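Local coordinates for C3-degrading proteinase (CppA protein) (PDB 3E0R) that probably degrades complement component C3 as a pneumococcal proteinase, and carries two regions related to the glyoxalase clan, at residues Arg99-Gln104 and Ala108-Ser113; Ser169-Ala174 and Arg212-Ser217; Thr218-Pro223 and Lys227-Lys232. All blocks are in the same frame, centred on the assembly; numbering follows the deposited sequence.

Interaction 1 of 3, residues Arg99-Gln104 and Ala108-Ser113; sequences RLYKGQ and AFEIFS
Y101 reaches diagonally over its neighbouring strand and gives its hydroxyl to E110: Y101 OH donates to E110 OE1 at 2.6 Å. The oxygen lies at the edge of the phenol ring, near the ring plane, whereas the hydroxyl meets it from above the carboxylate, the two planes standing 79° apart. With CG turned away from the carbonyl carbon (chi1 -58°), the Y101 ring is swung back toward E110, edge first, rather than straight across to A108, whose CB touches Y101 CB at 4.1 Å. R99 runs alongside E110 on the same face of the sheet. Its NE is a long 4.0 Å from E110 OE1, and the guanidinium and carboxylate are strongly twisted, so this salt bridge is the looser one; R99 NH1 pairs with E132, and E110 OE2 with R76. The E110 carboxylate, buried, therefore has a partner on each oxygen. On the other face L100 CD1 and F109 CB approach to 4.4 Å, where both side chains pack against helix 84-91. Paired backbone bonds at R99-E110 and Y101-A108, such as E110 N to R99 O at 2.8 Å, flank the non-hydrogen-bonded pair L100-F109, the alternation of an antiparallel beta hairpin.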
ATOM      1  N   ARG A  99       5.802  12.601 -11.953  1.00 30.68           N
ATOM      2  CA  ARG A  99       7.258  12.711 -12.153  1.00 29.35           C
ATOM      3  C   ARG A  99       7.804  11.430 -12.749  1.00 28.21           C
ATOM      4  O   ARG A  99       7.321  10.332 -12.411  1.00 29.15           O
ATOM      5  CB  ARG A  99       7.908  12.935 -10.813  1.00 29.09           C
ATOM      6  CG  ARG A  99       9.233  13.607 -10.874  1.00 29.21           C
ATOM      7  CD  ARG A  99       9.708  13.873  -9.435  1.00 27.90           C
ATOM      8  NE  ARG A  99       8.824  14.777  -8.708  1.00 24.33           N
ATOM      9  CZ  ARG A  99       8.911  16.092  -8.742  1.00 22.02           C
ATOM     10  NH1 ARG A  99       9.843  16.683  -9.473  1.00 23.89           N
ATOM     11  NH2 ARG A  99       8.060  16.817  -8.046  1.00 22.19           N
ATOM     12  N   LEU A 100       8.795  11.560 -13.617  1.00 26.26           N
ATOM     13  CA  LEU A 100       9.364  10.453 -14.365  1.00 25.78           C
ATOM     14  C   LEU A 100      10.791  10.256 -13.927  1.00 25.37           C
ATOM     15  O   LEU A 100      11.504  11.221 -13.677  1.00 25.23           O
ATOM     16  CB  LEU A 100       9.305  10.746 -15.877  1.00 25.96           C
ATOM     17  CG  LEU A 100       9.680   9.697 -16.950  1.00 25.21           C
ATOM     18  CD1 LEU A 100       8.876   8.352 -16.884  1.00 22.60           C
ATOM     19  CD2 LEU A 100       9.525  10.350 -18.339  1.00 24.61           C
ATOM     20  N   TYR A 101      11.172   9.002 -13.775  1.00 25.56           N
ATOM     21  CA  TYR A 101      12.526   8.613 -13.404  1.00 26.98           C
ATOM     22  C   TYR A 101      13.018   7.576 -14.399  1.00 27.99           C
ATOM     23  O   TYR A 101      12.260   7.081 -15.224  1.00 28.57           O
ATOM     24  CB  TYR A 101      12.579   7.985 -12.007  1.00 26.49           C
ATOM     25  CG  TYR A 101      12.056   8.849 -10.888  1.00 26.17           C
ATOM     26  CD1 TYR A 101      12.926   9.596 -10.083  1.00 26.46           C
ATOM     27  CD2 TYR A 101      10.695   8.897 -10.609  1.00 24.66           C
ATOM     28  CE1 TYR A 101      12.438  10.389  -9.058  1.00 26.14           C
ATOM     29  CE2 TYR A 101      10.195   9.673  -9.613  1.00 25.32           C
ATOM     30  CZ  TYR A 101      11.062  10.420  -8.811  1.00 27.69           C
ATOM     31  OH  TYR A 101      10.548  11.184  -7.769  1.00 26.71           O
ATOM     32  N   LYS A 102      14.293   7.250 -14.308  1.00 29.71           N
ATOM     33  CA  LYS A 102      14.828   6.052 -14.952  1.00 30.42           C
ATOM     34  C   LYS A 102      15.990   5.552 -14.122  1.00 30.92           C
ATOM     35  O   LYS A 102      16.782   6.349 -13.610  1.00 31.04           O
ATOM     36  CB  LYS A 102      15.280   6.318 -16.383  1.00 30.60           C
ATOM     37  CG  LYS A 102      16.075   5.119 -16.990  1.00 31.10           C
ATOM     38  CD  LYS A 102      16.046   5.027 -18.518  1.00 31.61           C
ATOM     39  CE  LYS A 102      16.753   3.729 -19.022  1.00 32.76           C
ATOM     40  NZ  LYS A 102      16.270   2.475 -18.345  1.00 30.99           N
ATOM     41  N   GLY A 103      16.081   4.238 -13.967  1.00 31.59           N
ATOM     42  CA  GLY A 103      17.222   3.629 -13.295  1.00 32.45           C
ATOM     43  C   GLY A 103      17.930   2.576 -14.127  1.00 32.81           C
ATOM     44  O   GLY A 103      17.831   2.557 -15.363  1.00 32.67           O
ATOM     45  N   GLN A 104      18.638   1.692 -13.424  1.00 33.60           N
ATOM     46  CA  GLN A 104      19.251   0.495 -14.025  1.00 33.77           C
ATOM     47  C   GLN A 104      18.333  -0.238 -15.009  1.00 33.57           C
ATOM     48  O   GLN A 104      18.646  -0.321 -16.196  1.00 33.91           O
ATOM     49  CB  GLN A 104      19.715  -0.502 -12.930  1.00 34.15           C
ATOM     50  CG  GLN A 104      20.563  -1.675 -13.462  1.00 34.25           C
ATOM     51  CD  GLN A 104      20.963  -2.727 -12.400  1.00 34.92           C
ATOM     52  OE1 GLN A 104      20.213  -3.018 -11.457  1.00 35.19           O
ATOM     53  NE2 GLN A 104      22.154  -3.326 -12.589  1.00 36.52           N
ATOM     54  N   ALA A 108      10.609   4.615 -14.463  1.00 26.94           N
ATOM     55  CA  ALA A 108       9.823   4.530 -13.241  1.00 26.68           C
ATOM     56  C   ALA A 108       9.053   5.826 -13.182  1.00 26.16           C
ATOM     57  O   ALA A 108       9.413   6.801 -13.859  1.00 25.29           O
ATOM     58  CB  ALA A 108      10.721   4.383 -12.055  1.00 26.18           C
ATOM     59  N   PHE A 109       7.977   5.852 -12.413  1.00 25.69           N
ATOM     60  CA  PHE A 109       7.290   7.126 -12.232  1.00 25.27           C
ATOM     61  C   PHE A 109       6.585   7.233 -10.916  1.00 24.57           C
ATOM     62  O   PHE A 109       6.380   6.250 -10.240  1.00 25.01           O
ATOM     63  CB  PHE A 109       6.337   7.449 -13.425  1.00 24.98           C
ATOM     64  CG  PHE A 109       5.175   6.558 -13.526  1.00 25.23           C
ATOM     65  CD1 PHE A 109       3.970   6.917 -12.932  1.00 25.63           C
ATOM     66  CD2 PHE A 109       5.275   5.327 -14.205  1.00 26.03           C
ATOM     67  CE1 PHE A 109       2.877   6.079 -12.991  1.00 24.68           C
ATOM     68  CE2 PHE A 109       4.197   4.474 -14.276  1.00 25.98           C
ATOM     69  CZ  PHE A 109       2.979   4.857 -13.662  1.00 26.50           C
ATOM     70  N   GLU A 110       6.262   8.472 -10.567  1.00 24.23           N
ATOM     71  CA  GLU A 110       5.355   8.789  -9.499  1.00 23.74           C
ATOM     72  C   GLU A 110       4.064   9.419 -10.046  1.00 22.48           C
ATOM     73  O   GLU A 110       4.056  10.060 -11.050  1.00 20.75           O
ATOM     74  CB  GLU A 110       6.000   9.738  -8.543  1.00 23.74           C
ATOM     75  CG  GLU A 110       6.912   9.080  -7.567  1.00 25.52           C
ATOM     76  CD  GLU A 110       7.687  10.094  -6.772  1.00 24.26           C
ATOM     77  OE1 GLU A 110       7.971  11.158  -7.341  1.00 27.51           O
ATOM     78  OE2 GLU A 110       8.008   9.834  -5.602  1.00 24.29           O
ATOM     79  N   ILE A 111       2.976   9.154  -9.344  1.00 23.12           N
ATOM     80  CA  ILE A 111       1.659   9.650  -9.649  1.00 22.86           C
ATOM     81  C   ILE A 111       0.874   9.720  -8.313  1.00 22.82           C
ATOM     82  O   ILE A 111       1.104   8.907  -7.444  1.00 22.61           O
ATOM     83  CB  ILE A 111       1.012   8.726 -10.685  1.00 22.40           C
ATOM     84  CG1 ILE A 111      -0.186   9.403 -11.342  1.00 23.11           C
ATOM     85  CG2 ILE A 111       0.625   7.395 -10.074  1.00 23.12           C
ATOM     86  CD1 ILE A 111      -0.665   8.678 -12.574  1.00 22.58           C
ATOM     87  N   PHE A 112      -0.005  10.712  -8.155  1.00 22.84           N
ATOM     88  CA  PHE A 112      -0.923  10.812  -7.033  1.00 22.57           C
ATOM     89  C   PHE A 112      -2.272  10.102  -7.340  1.00 23.51           C
ATOM     90  O   PHE A 112      -2.844  10.145  -8.451  1.00 22.79           O
ATOM     91  CB  PHE A 112      -1.175  12.282  -6.654  1.00 23.10           C
ATOM     92  CG  PHE A 112      -0.053  12.928  -5.810  1.00 24.18           C
ATOM     93  CD1 PHE A 112      -0.008  12.773  -4.429  1.00 25.47           C
ATOM     94  CD2 PHE A 112       0.930  13.721  -6.394  1.00 24.18           C
ATOM     95  CE1 PHE A 112       1.029  13.381  -3.656  1.00 25.61           C
ATOM     96  CE2 PHE A 112       1.941  14.315  -5.616  1.00 23.60           C
ATOM     97  CZ  PHE A 112       1.988  14.139  -4.264  1.00 21.70           C
ATOM     98  N   SER A 113      -2.775   9.433  -6.326  1.00 23.35           N
ATOM     99  CA  SER A 113      -4.058   8.792  -6.401  1.00 23.38           C
ATOM    100  C   SER A 113      -5.139   9.858  -6.065  1.00 23.61           C
ATOM    101  O   SER A 113      -4.821  10.932  -5.519  1.00 23.06           O
ATOM    102  CB  SER A 113      -4.104   7.660  -5.372  1.00 22.51           C
ATOM    103  OG  SER A 113      -4.588   8.175  -4.148  1.00 20.73           O
TER

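Interaction 2 of 3, residues Ser169-Ala174 and Arg212-Ser217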
ATOM      1  N   SER A 169      11.512  -3.947  13.135  1.00 40.54           N
ATOM      2  CA  SER A 169      12.355  -4.074  11.922  1.00 41.30           C
ATOM      3  C   SER A 169      12.712  -5.539  11.594  1.00 41.66           C
ATOM      4  O   SER A 169      12.910  -5.905  10.419  1.00 41.50           O
ATOM      5  CB  SER A 169      13.666  -3.273  12.102  1.00 41.78           C
ATOM      6  OG  SER A 169      13.404  -1.874  12.159  1.00 42.95           O
ATOM      7  N   SER A 170      12.826  -6.349  12.653  1.00 42.06           N
ATOM      8  CA  SER A 170      13.073  -7.788  12.538  1.00 42.05           C
ATOM      9  C   SER A 170      11.989  -8.420  11.668  1.00 42.35           C
ATOM     10  O   SER A 170      12.297  -9.145  10.714  1.00 42.60           O
ATOM     11  CB  SER A 170      13.068  -8.456  13.927  1.00 42.06           C
ATOM     12  OG  SER A 170      13.280  -7.514  14.965  1.00 41.12           O
ATOM     13  N   GLU A 171      10.730  -8.104  12.009  1.00 42.10           N
ATOM     14  CA  GLU A 171       9.543  -8.696  11.395  1.00 41.73           C
ATOM     15  C   GLU A 171       9.304  -8.050  10.040  1.00 41.68           C
ATOM     16  O   GLU A 171       9.325  -8.724   9.004  1.00 42.42           O
ATOM     17  CB  GLU A 171       8.288  -8.447  12.254  1.00 41.98           C
ATOM     18  CG  GLU A 171       8.397  -8.683  13.788  1.00 42.75           C
ATOM     19  CD  GLU A 171       7.379  -7.832  14.618  1.00 42.01           C
ATOM     20  OE1 GLU A 171       6.851  -6.824  14.100  1.00 39.25           O
ATOM     21  OE2 GLU A 171       7.132  -8.168  15.800  1.00 42.64           O
ATOM     22  N   ILE A 172       9.098  -6.727  10.053  1.00 41.04           N
ATOM     23  CA  ILE A 172       8.614  -5.981   8.876  1.00 40.34           C
ATOM     24  C   ILE A 172       9.598  -5.839   7.711  1.00 39.35           C
ATOM     25  O   ILE A 172       9.243  -5.268   6.663  1.00 39.80           O
ATOM     26  CB  ILE A 172       8.105  -4.569   9.257  1.00 40.33           C
ATOM     27  CG1 ILE A 172       9.295  -3.619   9.561  1.00 40.30           C
ATOM     28  CG2 ILE A 172       7.083  -4.695  10.380  1.00 39.70           C
ATOM     29  CD1 ILE A 172       8.898  -2.297  10.186  1.00 40.01           C
ATOM     30  N   GLY A 173      10.815  -6.338   7.891  1.00 37.59           N
ATOM     31  CA  GLY A 173      11.755  -6.473   6.807  1.00 36.16           C
ATOM     32  C   GLY A 173      11.859  -5.230   5.949  1.00 35.47           C
ATOM     33  O   GLY A 173      11.862  -4.108   6.476  1.00 34.72           O
ATOM     34  N   ALA A 174      11.937  -5.462   4.632  1.00 34.41           N
ATOM     35  CA  ALA A 174      12.072  -4.422   3.619  1.00 34.17           C
ATOM     36  C   ALA A 174      10.721  -3.905   3.072  1.00 33.82           C
ATOM     37  O   ALA A 174      10.681  -2.844   2.423  1.00 34.99           O
ATOM     38  CB  ALA A 174      12.957  -4.945   2.445  1.00 34.25           C
ATOM     39  N   ARG A 212      -1.208 -11.763  21.819  1.00 20.19           N
ATOM     40  CA  ARG A 212      -1.858 -11.288  23.060  1.00 20.14           C
ATOM     41  C   ARG A 212      -0.829 -10.645  23.997  1.00 21.20           C
ATOM     42  O   ARG A 212      -0.985  -9.520  24.484  1.00 22.56           O
ATOM     43  CB  ARG A 212      -2.566 -12.467  23.763  1.00 19.62           C
ATOM     44  CG  ARG A 212      -3.931 -12.743  23.205  1.00 18.74           C
ATOM     45  CD  ARG A 212      -4.589 -13.869  23.917  1.00 18.71           C
ATOM     46  NE  ARG A 212      -4.957 -13.480  25.279  1.00 17.83           N
ATOM     47  CZ  ARG A 212      -4.701 -14.164  26.383  1.00 11.65           C
ATOM     48  NH1 ARG A 212      -4.095 -15.321  26.331  1.00 11.58           N
ATOM     49  NH2 ARG A 212      -5.070 -13.675  27.555  1.00 15.95           N
ATOM     50  N   GLN A 213       0.264 -11.347  24.189  1.00 21.78           N
ATOM     51  CA  GLN A 213       1.437 -10.795  24.895  1.00 22.61           C
ATOM     52  C   GLN A 213       1.998  -9.512  24.312  1.00 22.32           C
ATOM     53  O   GLN A 213       2.212  -8.552  25.037  1.00 22.95           O
ATOM     54  CB  GLN A 213       2.513 -11.850  24.939  1.00 22.06           C
ATOM     55  CG  GLN A 213       3.746 -11.429  25.615  1.00 24.02           C
ATOM     56  CD  GLN A 213       4.679 -12.594  25.874  1.00 25.90           C
ATOM     57  OE1 GLN A 213       5.817 -12.377  26.301  1.00 31.68           O
ATOM     58  NE2 GLN A 213       4.199 -13.849  25.632  1.00 26.80           N
ATOM     59  N   LYS A 214       2.273  -9.503  23.011  1.00 23.10           N
ATOM     60  CA  LYS A 214       2.711  -8.284  22.273  1.00 23.01           C
ATOM     61  C   LYS A 214       1.835  -7.027  22.489  1.00 22.38           C
ATOM     62  O   LYS A 214       2.337  -5.959  22.845  1.00 23.13           O
ATOM     63  CB  LYS A 214       2.799  -8.615  20.778  1.00 23.20           C
ATOM     64  CG  LYS A 214       3.562  -7.577  19.930  1.00 23.13           C
ATOM     65  CD  LYS A 214       3.832  -8.146  18.523  1.00 24.41           C
ATOM     66  CE  LYS A 214       4.106  -7.057  17.501  1.00 26.90           C
ATOM     67  NZ  LYS A 214       5.430  -6.411  17.784  1.00 29.22           N
ATOM     68  N   PHE A 215       0.532  -7.193  22.326  1.00 22.70           N
ATOM     69  CA  PHE A 215      -0.473  -6.111  22.394  1.00 23.64           C
ATOM     70  C   PHE A 215      -1.207  -5.987  23.716  1.00 24.10           C
ATOM     71  O   PHE A 215      -2.207  -5.304  23.792  1.00 23.93           O
ATOM     72  CB  PHE A 215      -1.514  -6.332  21.290  1.00 23.14           C
ATOM     73  CG  PHE A 215      -0.941  -6.239  19.955  1.00 21.91           C
ATOM     74  CD1 PHE A 215      -0.698  -4.992  19.402  1.00 19.39           C
ATOM     75  CD2 PHE A 215      -0.549  -7.386  19.282  1.00 19.81           C
ATOM     76  CE1 PHE A 215      -0.131  -4.890  18.164  1.00 21.19           C
ATOM     77  CE2 PHE A 215       0.006  -7.308  18.049  1.00 20.81           C
ATOM     78  CZ  PHE A 215       0.232  -6.055  17.470  1.00 22.26           C
ATOM     79  N   GLU A 216      -0.677  -6.644  24.739  1.00 25.77           N
ATOM     80  CA  GLU A 216      -1.183  -6.628  26.103  1.00 27.71           C
ATOM     81  C   GLU A 216      -1.484  -5.206  26.618  1.00 27.82           C
ATOM     82  O   GLU A 216      -2.434  -5.000  27.378  1.00 27.82           O
ATOM     83  CB  GLU A 216      -0.121  -7.293  26.998  1.00 27.87           C
ATOM     84  CG  GLU A 216      -0.601  -8.069  28.225  1.00 30.49           C
ATOM     85  CD  GLU A 216       0.588  -8.671  29.037  1.00 32.23           C
ATOM     86  OE1 GLU A 216       1.779  -8.361  28.711  1.00 37.61           O
ATOM     87  OE2 GLU A 216       0.333  -9.458  29.988  1.00 36.56           O
ATOM     88  N   SER A 217      -0.668  -4.238  26.218  1.00 28.79           N
ATOM     89  CA  SER A 217      -0.834  -2.836  26.655  1.00 29.79           C
ATOM     90  C   SER A 217      -1.943  -2.062  25.905  1.00 30.35           C
ATOM     91  O   SER A 217      -1.965  -0.813  25.933  1.00 30.41           O
ATOM     92  CB  SER A 217       0.496  -2.061  26.472  1.00 30.37           C
ATOM     93  OG  SER A 217       0.759  -1.773  25.093  1.00 30.48           O
TER
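The backbones of 169-174, a short, loosely formed helical turn, and 212-217, the end of helix 208-214, stay far apart: the nearest CA atoms, those of E171 and K214, are 12.9 Å from each other. Two long side chains bridge this distance from opposite directions. K214 NZ donates to E171 OE2 at 3.1 Å in a salt bridge, and OE2 accepts with its syn lone pair, the one on the side of OE1. E171 OE1 lies 4.0 Å from K214 NZ, so the ammonium sits nearer one oxygen than the other. E171 is extended beyond CG, while K214 runs straight as far as CE and turns at its last torsion (chi4 69°), which sets the direction of NZ; K214 CE, placed by the extended chain, is also 3.6 Å from E171 OE2. The contact is a surface ion pair between two peripheral helical elements of the C-terminal CppA range, which belongs to the glyoxalase clan. Both charged ends have further partners: K214 NZ also donates to the carbonyl oxygen of F166, and E171 OE1 accepts from the backbone N of E168, which would help to fix the carboxylate's rotation. Next to K214, the F215 ring turns inward onto L239 and F241 of strand 238-243, and K214 CG lies 4.0 Å above one face of it, toward the rim.

Interaction 3 of 3, residues Thr218-Pro223 and Lys227-Lys232; sequences TEYFIP and KFFLGK
F221 and P223 both meet the ring of F228, and the three make the aromatic side of this contact. P223 lies over the face of the F228 ring in a CH-pi contact, its CG 3.8 Å from the ring centroid and 19° off the ring normal, offset toward the rim. The F228 ring reaches this place with CG between the backbone N and the carbonyl carbon (chi1 63°); beyond the contact it stacks on W240. F221 meets the same ring differently: F228 CE1 and CZ come up at the edge of the F221 ring, near its plane, with F221 CE2 3.9 Å from F228 CZ. Two backbone bonds join F221 and L230, F221 N to L230 O at 2.7 Å and L230 N to F221 O at 2.8 Å. They make the hydrogen-bonded pair of an antiparallel beta hairpin whose short, loosely paired first strand, about 220-221, is outermost within this chain at one end of an eight-stranded mixed sheet. F229 packs against L211 and R212 of helix 208-214, and its ring lies nearly parallel to that of Y220 (planes 29° apart) but slid so far that the two barely overlap; the closest touch is Y220 CB to F229 CZ at 3.4 Å. I222 adds CG1 against F229 CD1 at 3.8 Å.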
ATOM      1  N   THR A 218      -2.863  -2.790  25.265  1.00 30.68           N
ATOM      2  CA  THR A 218      -3.718  -2.202  24.227  1.00 30.39           C
ATOM      3  C   THR A 218      -5.030  -3.009  23.944  1.00 30.19           C
ATOM      4  O   THR A 218      -5.235  -4.126  24.432  1.00 29.81           O
ATOM      5  CB  THR A 218      -2.860  -1.990  22.929  1.00 30.62           C
ATOM      6  OG1 THR A 218      -3.428  -0.956  22.107  1.00 33.00           O
ATOM      7  CG2 THR A 218      -2.738  -3.278  22.118  1.00 30.01           C
ATOM      8  N   GLU A 219      -5.921  -2.374  23.187  1.00 29.80           N
ATOM      9  CA  GLU A 219      -7.086  -3.008  22.580  1.00 29.36           C
ATOM     10  C   GLU A 219      -6.647  -4.038  21.519  1.00 27.17           C
ATOM     11  O   GLU A 219      -5.818  -3.739  20.619  1.00 26.83           O
ATOM     12  CB  GLU A 219      -7.949  -1.962  21.852  1.00 29.37           C
ATOM     13  CG  GLU A 219      -9.344  -1.651  22.418  1.00 31.55           C
ATOM     14  CD  GLU A 219      -9.932  -0.287  21.868  1.00 32.27           C
ATOM     15  OE1 GLU A 219      -9.162   0.536  21.298  1.00 34.37           O
ATOM     16  OE2 GLU A 219     -11.162  -0.033  22.020  1.00 35.83           O
ATOM     17  N   TYR A 220      -7.232  -5.226  21.611  1.00 24.50           N
ATOM     18  CA  TYR A 220      -7.142  -6.192  20.547  1.00 23.54           C
ATOM     19  C   TYR A 220      -8.442  -6.970  20.428  1.00 22.00           C
ATOM     20  O   TYR A 220      -9.317  -6.833  21.252  1.00 20.86           O
ATOM     21  CB  TYR A 220      -5.897  -7.084  20.687  1.00 23.73           C
ATOM     22  CG  TYR A 220      -5.829  -7.892  21.946  1.00 24.41           C
ATOM     23  CD1 TYR A 220      -6.561  -9.072  22.051  1.00 24.30           C
ATOM     24  CD2 TYR A 220      -4.972  -7.534  23.008  1.00 24.80           C
ATOM     25  CE1 TYR A 220      -6.548  -9.824  23.199  1.00 25.83           C
ATOM     26  CE2 TYR A 220      -4.930  -8.302  24.191  1.00 24.28           C
ATOM     27  CZ  TYR A 220      -5.746  -9.446  24.278  1.00 26.03           C
ATOM     28  OH  TYR A 220      -5.751 -10.290  25.371  1.00 25.92           O
ATOM     29  N   PHE A 221      -8.568  -7.742  19.353  1.00 20.79           N
ATOM     30  CA  PHE A 221      -9.784  -8.458  19.048  1.00 19.45           C
ATOM     31  C   PHE A 221      -9.418  -9.830  18.474  1.00 18.73           C
ATOM     32  O   PHE A 221      -8.592  -9.922  17.570  1.00 18.19           O
ATOM     33  CB  PHE A 221     -10.657  -7.655  18.086  1.00 18.71           C
ATOM     34  CG  PHE A 221     -11.856  -8.432  17.557  1.00 19.59           C
ATOM     35  CD1 PHE A 221     -13.056  -8.479  18.276  1.00 19.43           C
ATOM     36  CD2 PHE A 221     -11.771  -9.134  16.359  1.00 17.56           C
ATOM     37  CE1 PHE A 221     -14.134  -9.211  17.822  1.00 20.16           C
ATOM     38  CE2 PHE A 221     -12.844  -9.863  15.868  1.00 19.05           C
ATOM     39  CZ  PHE A 221     -14.023  -9.915  16.584  1.00 19.95           C
ATOM     40  N   ILE A 222     -10.022 -10.875  19.065  1.00 18.04           N
ATOM     41  CA  ILE A 222     -10.025 -12.238  18.530  1.00 18.47           C
ATOM     42  C   ILE A 222     -11.495 -12.629  18.290  1.00 18.97           C
ATOM     43  O   ILE A 222     -12.330 -12.611  19.251  1.00 20.24           O
ATOM     44  CB  ILE A 222      -9.313 -13.307  19.480  1.00 17.86           C
ATOM     45  CG1 ILE A 222      -7.903 -12.847  19.919  1.00 18.74           C
ATOM     46  CG2 ILE A 222      -9.243 -14.661  18.813  1.00 16.51           C
ATOM     47  CD1 ILE A 222      -7.406 -13.460  21.252  1.00 17.00           C
ATOM     48  N   PRO A 223     -11.836 -12.962  17.011  1.00 19.56           N
ATOM     49  CA  PRO A 223     -13.183 -13.442  16.651  1.00 19.32           C
ATOM     50  C   PRO A 223     -13.464 -14.774  17.342  1.00 19.58           C
ATOM     51  O   PRO A 223     -12.535 -15.533  17.590  1.00 20.29           O
ATOM     52  CB  PRO A 223     -13.074 -13.681  15.129  1.00 18.80           C
ATOM     53  CG  PRO A 223     -11.628 -14.097  14.928  1.00 19.23           C
ATOM     54  CD  PRO A 223     -10.926 -13.023  15.841  1.00 19.78           C
ATOM     55  N   LYS A 227      -9.692 -17.240  13.862  1.00 19.72           N
ATOM     56  CA  LYS A 227      -9.036 -17.273  12.544  1.00 19.78           C
ATOM     57  C   LYS A 227      -8.127 -16.119  12.315  1.00 18.61           C
ATOM     58  O   LYS A 227      -7.327 -16.139  11.388  1.00 18.45           O
ATOM     59  CB  LYS A 227     -10.035 -17.341  11.388  1.00 20.32           C
ATOM     60  CG  LYS A 227     -10.703 -18.691  11.264  1.00 21.70           C
ATOM     61  CD  LYS A 227     -11.928 -18.633  10.383  1.00 22.59           C
ATOM     62  CE  LYS A 227     -12.689 -19.979  10.409  1.00 24.98           C
ATOM     63  NZ  LYS A 227     -14.072 -19.848   9.815  1.00 27.09           N
ATOM     64  N   PHE A 228      -8.232 -15.107  13.163  1.00 19.04           N
ATOM     65  CA  PHE A 228      -7.266 -14.014  13.118  1.00 18.97           C
ATOM     66  C   PHE A 228      -7.182 -13.303  14.446  1.00 19.04           C
ATOM     67  O   PHE A 228      -7.965 -13.543  15.392  1.00 20.93           O
ATOM     68  CB  PHE A 228      -7.597 -13.034  11.945  1.00 18.74           C
ATOM     69  CG  PHE A 228      -8.927 -12.354  12.099  1.00 17.27           C
ATOM     70  CD1 PHE A 228      -9.029 -11.155  12.774  1.00 18.29           C
ATOM     71  CD2 PHE A 228     -10.068 -12.926  11.605  1.00 16.22           C
ATOM     72  CE1 PHE A 228     -10.269 -10.548  12.970  1.00 18.78           C
ATOM     73  CE2 PHE A 228     -11.302 -12.320  11.782  1.00 17.21           C
ATOM     74  CZ  PHE A 228     -11.405 -11.143  12.448  1.00 17.30           C
ATOM     75  N   PHE A 229      -6.215 -12.402  14.486  1.00 18.81           N
ATOM     76  CA  PHE A 229      -5.961 -11.524  15.610  1.00 18.05           C
ATOM     77  C   PHE A 229      -5.894 -10.127  15.019  1.00 18.02           C
ATOM     78  O   PHE A 229      -5.195  -9.883  14.023  1.00 17.65           O
ATOM     79  CB  PHE A 229      -4.641 -11.935  16.309  1.00 18.18           C
ATOM     80  CG  PHE A 229      -4.253 -11.030  17.453  1.00 18.15           C
ATOM     81  CD1 PHE A 229      -4.570 -11.367  18.753  1.00 15.90           C
ATOM     82  CD2 PHE A 229      -3.634  -9.817  17.203  1.00 14.30           C
ATOM     83  CE1 PHE A 229      -4.236 -10.515  19.773  1.00 18.04           C
ATOM     84  CE2 PHE A 229      -3.288  -9.003  18.221  1.00 14.46           C
ATOM     85  CZ  PHE A 229      -3.601  -9.317  19.497  1.00 14.37           C
ATOM     86  N   LEU A 230      -6.717  -9.245  15.566  1.00 17.74           N
ATOM     87  CA  LEU A 230      -6.710  -7.847  15.205  1.00 17.22           C
ATOM     88  C   LEU A 230      -6.211  -6.990  16.378  1.00 17.96           C
ATOM     89  O   LEU A 230      -6.863  -6.885  17.440  1.00 17.42           O
ATOM     90  CB  LEU A 230      -8.123  -7.415  14.800  1.00 18.00           C
ATOM     91  CG  LEU A 230      -8.448  -5.967  14.414  1.00 17.31           C
ATOM     92  CD1 LEU A 230      -7.553  -5.471  13.274  1.00 17.20           C
ATOM     93  CD2 LEU A 230      -9.974  -5.859  14.064  1.00 14.72           C
ATOM     94  N   GLY A 231      -5.038  -6.385  16.178  1.00 17.93           N
ATOM     95  CA  GLY A 231      -4.464  -5.414  17.100  1.00 16.97           C
ATOM     96  C   GLY A 231      -4.461  -4.036  16.476  1.00 17.23           C
ATOM     97  O   GLY A 231      -4.903  -3.819  15.340  1.00 16.30           O
ATOM     98  N   LYS A 232      -3.936  -3.091  17.226  1.00 17.91           N
ATOM     99  CA  LYS A 232      -3.954  -1.692  16.824  1.00 18.81           C
ATOM    100  C   LYS A 232      -2.618  -1.098  17.217  1.00 17.90           C
ATOM    101  O   LYS A 232      -2.119  -1.367  18.307  1.00 17.98           O
ATOM    102  CB  LYS A 232      -5.079  -0.954  17.544  1.00 18.82           C
ATOM    103  CG  LYS A 232      -5.517   0.327  16.868  1.00 20.00           C
ATOM    104  CD  LYS A 232      -6.802   0.796  17.521  1.00 20.92           C
ATOM    105  CE  LYS A 232      -7.576   1.705  16.648  1.00 23.29           C
ATOM    106  NZ  LYS A 232      -9.058   1.565  16.879  1.00 27.05           N
TER

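Overall arrangement
Interactions 2 and 3 are neighbours in the C-terminal CppA range, their centres about 13 Å apart, and they touch directly. R212 NE probably hydrogen-bonds to Y220 OH at 3.3 Å, and F215 CD2 packs on F229 CE2 at 3.4 Å, so the end of helix 208-214 is tied to the hairpin that follows it in the chain. Interaction 1 belongs to the N-terminal range and to the other, seven-stranded sheet. It lies on the opposite side of the chain's centre; its centre is about 32 Å from that of interaction 2 and about 37 Å from that of interaction 3. The nearest atoms are about 15 and 22 Å apart, so it touches neither.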